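Local coordinates for protein DegQ (Legionella fallonii, PDB 3PV2) that acts as a self-compartmentizing protease of the HtrA type that forms large 12-meric assemblies and probably handles misfolded proteins, at residues B[365-368]-B[369-372]; B[416-420]-B[421-425]. One frame throughout, in Å; residues are numbered along the deposited sequence.

Interaction 1 (B[365-368]-B[369-372]); sequences PFLY and GLAL
Gly-369 follows Tyr-368 at the corner of a type II beta turn that runs from Leu-367 to Leu-370 and leads into strand 370-378. Its phi of 83° is a value glycine adopts easily and most other residues adopt only at a cost. The Tyr-368 ring lies against it: with CG anti to the backbone N (chi1 168°), the ring turns one face to the glycine. CG of Tyr-368 is 3.3 Å from Gly-369 N, and the CA of Gly-369 stands 4.2 Å from the ring centroid, a CH-pi contact over the face. The phenol hydroxyl has its main partner in Glu-357.

Leu-370 closes the turn with its backbone N, which gives a hydrogen bond of 3.1 Å to Leu-367 O. Water 1 also donates to that oxygen at 2.7 Å and reaches on to Leu-370 O, so the Leu-367 carbonyl has two donors and the turn is tied to the start of the strand. On the apolar side, Leu-370 CD1 packs 4.2 Å from Leu-367 CD2.

Leu-372, two residues on, brings its CD1 to 4.3 Å from the other branch end, CD1 of Leu-367. Branched leucines suit this place because one residue can meet two neighbours with separate methyls.

In the PDZ fold, this loop occupies a position consistent with the carboxylate-binding loop of related domains. Leu-367 reaches helix 421-428 and strand 435-441, the side chains of Leu-370 and Leu-372 pack against strand 384-393, and Tyr-368 rests on helix 353-362.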
loop_
_atom_site.group_PDB
_atom_site.type_symbol
_atom_site.label_atom_id
_atom_site.label_comp_id
_atom_site.label_asym_id
_atom_site.label_seq_id
_atom_site.Cartn_x
_atom_site.Cartn_y
_atom_site.Cartn_z
ATOM N N PRO B 365 -33.191 26.086 41.633
ATOM C CA PRO B 365 -32.290 26.817 40.723
ATOM C C PRO B 365 -30.830 26.412 40.867
ATOM O O PRO B 365 -30.056 26.548 39.897
ATOM C CB PRO B 365 -32.487 28.248 41.088
ATOM C CG PRO B 365 -33.014 28.241 42.519
ATOM C CD PRO B 365 -33.575 26.861 42.817
ATOM N N PHE B 366 -30.442 25.838 41.976
ATOM C CA PHE B 366 -29.037 25.477 42.028
ATOM C C PHE B 366 -28.765 24.055 41.737
ATOM O O PHE B 366 -27.662 23.753 41.226
ATOM C CB PHE B 366 -28.498 25.839 43.384
ATOM C CG PHE B 366 -28.759 27.281 43.764
ATOM C CD1 PHE B 366 -29.370 27.566 44.959
ATOM C CD2 PHE B 366 -28.470 28.297 42.898
ATOM C CE1 PHE B 366 -29.639 28.843 45.335
ATOM C CE2 PHE B 366 -28.756 29.643 43.244
ATOM C CZ PHE B 366 -29.340 29.923 44.497
ATOM N N LEU B 367 -29.634 23.168 42.186
ATOM C CA LEU B 367 -29.349 21.702 42.138
ATOM C C LEU B 367 -30.054 21.035 40.973
ATOM O O LEU B 367 -29.921 19.800 40.794
ATOM C CB LEU B 367 -29.855 21.062 43.435
ATOM C CG LEU B 367 -29.172 21.648 44.728
ATOM C CD1 LEU B 367 -29.617 20.821 45.956
ATOM C CD2 LEU B 367 -27.605 21.715 44.609
ATOM N N TYR B 368 -30.840 21.818 40.211
ATOM C CA TYR B 368 -31.471 21.299 38.992
ATOM C C TYR B 368 -30.471 20.513 38.105
ATOM O O TYR B 368 -29.411 20.998 37.780
ATOM C CB TYR B 368 -32.126 22.434 38.158
ATOM C CG TYR B 368 -32.521 21.949 36.782
ATOM C CD1 TYR B 368 -33.746 21.288 36.578
ATOM C CD2 TYR B 368 -31.648 22.096 35.692
ATOM C CE1 TYR B 368 -34.108 20.787 35.319
ATOM C CE2 TYR B 368 -31.978 21.553 34.425
ATOM C CZ TYR B 368 -33.222 20.910 34.248
ATOM O OH TYR B 368 -33.545 20.411 32.980
ATOM N N GLY B 369 -30.855 19.292 37.696
ATOM C CA GLY B 369 -30.070 18.516 36.730
ATOM C C GLY B 369 -28.934 17.752 37.359
ATOM O O GLY B 369 -28.150 17.131 36.624
ATOM N N LEU B 370 -28.781 17.801 38.683
ATOM C CA LEU B 370 -27.686 17.071 39.321
ATOM C C LEU B 370 -28.194 15.768 39.951
ATOM O O LEU B 370 -29.229 15.786 40.664
ATOM C CB LEU B 370 -27.027 17.927 40.398
ATOM C CG LEU B 370 -26.469 19.330 39.908
ATOM C CD1 LEU B 370 -25.891 20.049 41.144
ATOM C CD2 LEU B 370 -25.443 19.217 38.717
ATOM N N ALA B 371 -27.478 14.671 39.685
ATOM C CA ALA B 371 -27.722 13.399 40.319
ATOM C C ALA B 371 -26.761 13.351 41.487
ATOM O O ALA B 371 -25.557 13.583 41.341
ATOM C CB ALA B 371 -27.458 12.214 39.291
ATOM N N LEU B 372 -27.294 13.147 42.662
ATOM C CA LEU B 372 -26.574 13.423 43.904
ATOM C C LEU B 372 -26.741 12.220 44.842
ATOM O O LEU B 372 -27.841 11.702 44.950
ATOM C CB LEU B 372 -27.214 14.642 44.604
ATOM C CG LEU B 372 -27.188 15.975 43.857
ATOM C CD1 LEU B 372 -27.983 17.049 44.596
ATOM C CD2 LEU B 372 -25.819 16.406 43.625
HETATM O O HOH W 1 -30.885 17.535 42.001
#

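Interaction 2 (B[416-420]-B[421-425]); sequences KPVTD and VKSLQ
Asp-420 and Ser-423 both hold their side chains between the backbone N and the carbonyl carbon, chi1 64° and 53°, and these torsions bring the Asp-420 carboxylate to the first turn of helix 421-428 and turn the Ser-423 hydroxyl back toward the residues that lead into it. The result is an N-cap: Asp-420 precedes helix 421-428 of the second PDZ domain, and its OD1 accepts from Ser-423 N at 2.8 Å, nearly along the C-O axis of the carboxylate. Aspartate suits the place because it is short enough to reach an amide of the first turn, which otherwise has a weak bond to Asp-420 O. Its negative charge would probably also be welcome at the positive end of the helix dipole.

Serine is equally apt at Ser-423, where one small hydroxyl serves several partners. OG gives its hydrogen to Asp-420 O at 2.7 Å and accepts from Thr-419 N at 2.9 Å, with the hydroxyl OG1 of Thr-419 adding a weak bond. The approach to the helix is thereby fastened to its first turn by side chain as well as backbone.

On the buried side, Val-418 CG2 meets Leu-424 CD1 at 4.1 Å, the two side chains crossing obliquely. Both side chains also touch Ala-413 of strand 409-413 and Val-388 of strand 384-393. Besides the serine hydroxyl, Asp-420 O takes the first helical backbone bond, from Leu-424 N at 3.3 Å with an N-H...O angle of 165°.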
loop_
_atom_site.group_PDB
_atom_site.type_symbol
_atom_site.label_atom_id
_atom_site.label_comp_id
_atom_site.label_asym_id
_atom_site.label_seq_id
_atom_site.Cartn_x
_atom_site.Cartn_y
_atom_site.Cartn_z
ATOM N N LYS B 416 -21.006 25.823 55.043
ATOM C CA LYS B 416 -21.420 24.876 56.064
ATOM C C LYS B 416 -21.122 23.481 55.538
ATOM O O LYS B 416 -21.285 23.242 54.328
ATOM C CB LYS B 416 -22.925 25.037 56.298
ATOM C CG LYS B 416 -23.341 26.353 56.987
ATOM C CD LYS B 416 -24.925 26.602 56.866
ATOM C CE LYS B 416 -25.236 28.131 56.804
ATOM N NZ LYS B 416 -24.915 28.852 55.502
ATOM N N PRO B 417 -20.770 22.546 56.438
ATOM C CA PRO B 417 -20.591 21.150 56.056
ATOM C C PRO B 417 -21.866 20.563 55.528
ATOM O O PRO B 417 -22.933 20.898 55.945
ATOM C CB PRO B 417 -20.135 20.439 57.346
ATOM C CG PRO B 417 -20.709 21.298 58.466
ATOM C CD PRO B 417 -20.708 22.749 57.900
ATOM N N VAL B 418 -21.690 19.619 54.610
ATOM C CA VAL B 418 -22.736 18.839 53.971
ATOM C C VAL B 418 -22.568 17.445 54.271
ATOM O O VAL B 418 -21.480 16.907 54.018
ATOM C CB VAL B 418 -22.525 19.004 52.470
ATOM C CG1 VAL B 418 -23.174 17.969 51.738
ATOM C CG2 VAL B 418 -23.014 20.431 52.089
ATOM N N THR B 419 -23.602 16.792 54.809
ATOM C CA THR B 419 -23.530 15.403 55.120
ATOM C C THR B 419 -24.362 14.536 54.180
ATOM O O THR B 419 -23.869 13.619 53.582
ATOM C CB THR B 419 -24.018 15.171 56.551
ATOM O OG1 THR B 419 -25.256 15.866 56.739
ATOM C CG2 THR B 419 -22.972 15.762 57.547
ATOM N N ASP B 420 -25.628 14.793 54.066
ATOM C CA ASP B 420 -26.447 13.995 53.183
ATOM C C ASP B 420 -27.126 14.897 52.163
ATOM O O ASP B 420 -26.912 16.116 52.179
ATOM C CB ASP B 420 -27.405 13.158 54.022
ATOM C CG ASP B 420 -28.380 13.975 54.806
ATOM O OD1 ASP B 420 -28.475 15.197 54.608
ATOM O OD2 ASP B 420 -29.079 13.379 55.634
ATOM N N VAL B 421 -27.852 14.309 51.225
ATOM C CA VAL B 421 -28.402 15.046 50.133
ATOM C C VAL B 421 -29.362 16.062 50.759
ATOM O O VAL B 421 -29.317 17.238 50.430
ATOM C CB VAL B 421 -29.047 14.084 49.071
ATOM C CG1 VAL B 421 -29.897 14.838 47.995
ATOM C CG2 VAL B 421 -27.923 13.192 48.396
ATOM N N LYS B 422 -30.212 15.640 51.680
ATOM C CA LYS B 422 -31.118 16.585 52.317
ATOM C C LYS B 422 -30.418 17.807 52.939
ATOM O O LYS B 422 -30.993 18.893 52.832
ATOM C CB LYS B 422 -32.059 15.863 53.310
ATOM C CG LYS B 422 -32.843 16.776 54.325
ATOM C CD LYS B 422 -34.168 17.400 53.805
ATOM C CE LYS B 422 -35.041 17.954 54.983
ATOM N NZ LYS B 422 -36.224 18.766 54.513
ATOM N N SER B 423 -29.212 17.650 53.548
ATOM C CA SER B 423 -28.566 18.788 54.176
ATOM C C SER B 423 -28.189 19.791 53.098
ATOM O O SER B 423 -28.290 20.998 53.310
ATOM C CB SER B 423 -27.261 18.454 54.974
ATOM O OG SER B 423 -26.264 17.708 54.197
ATOM N N LEU B 424 -27.700 19.295 51.955
ATOM C CA LEU B 424 -27.377 20.168 50.849
ATOM C C LEU B 424 -28.610 20.898 50.261
ATOM O O LEU B 424 -28.544 22.082 49.889
ATOM C CB LEU B 424 -26.741 19.343 49.761
ATOM C CG LEU B 424 -26.368 20.178 48.541
ATOM C CD1 LEU B 424 -25.351 21.352 48.824
ATOM C CD2 LEU B 424 -25.909 19.216 47.359
ATOM N N GLN B 425 -29.726 20.179 50.136
ATOM C CA GLN B 425 -30.955 20.776 49.627
ATOM C C GLN B 425 -31.476 21.857 50.584
ATOM O O GLN B 425 -31.967 22.876 50.172
ATOM C CB GLN B 425 -32.044 19.699 49.450
ATOM C CG GLN B 425 -31.834 18.837 48.196
ATOM C CD GLN B 425 -32.654 17.506 48.173
ATOM O OE1 GLN B 425 -33.026 16.965 49.206
ATOM N NE2 GLN B 425 -32.821 16.964 46.981
#

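In the fold
Interactions 1 and 2 belong to the same second PDZ domain and touch, with centres about 13 Å apart. Interaction 1 is a buried turn at the start of strand 370-378, built on leucine packing and a water-bridged carbonyl; interaction 2 is only partly buried, its polar cap lying nearer the surface than its valine and leucine. They touch through apolar atoms: Leu-367 CD1 lies 3.7 Å from Gln-425 CG, and Leu-372 CD1 lies 4.1 Å from Leu-424 CD2. Both rest on strand 384-393. Strand 370-378 and helix 421-428 are the elements that, in related PDZ domains, flank the peptide-binding groove.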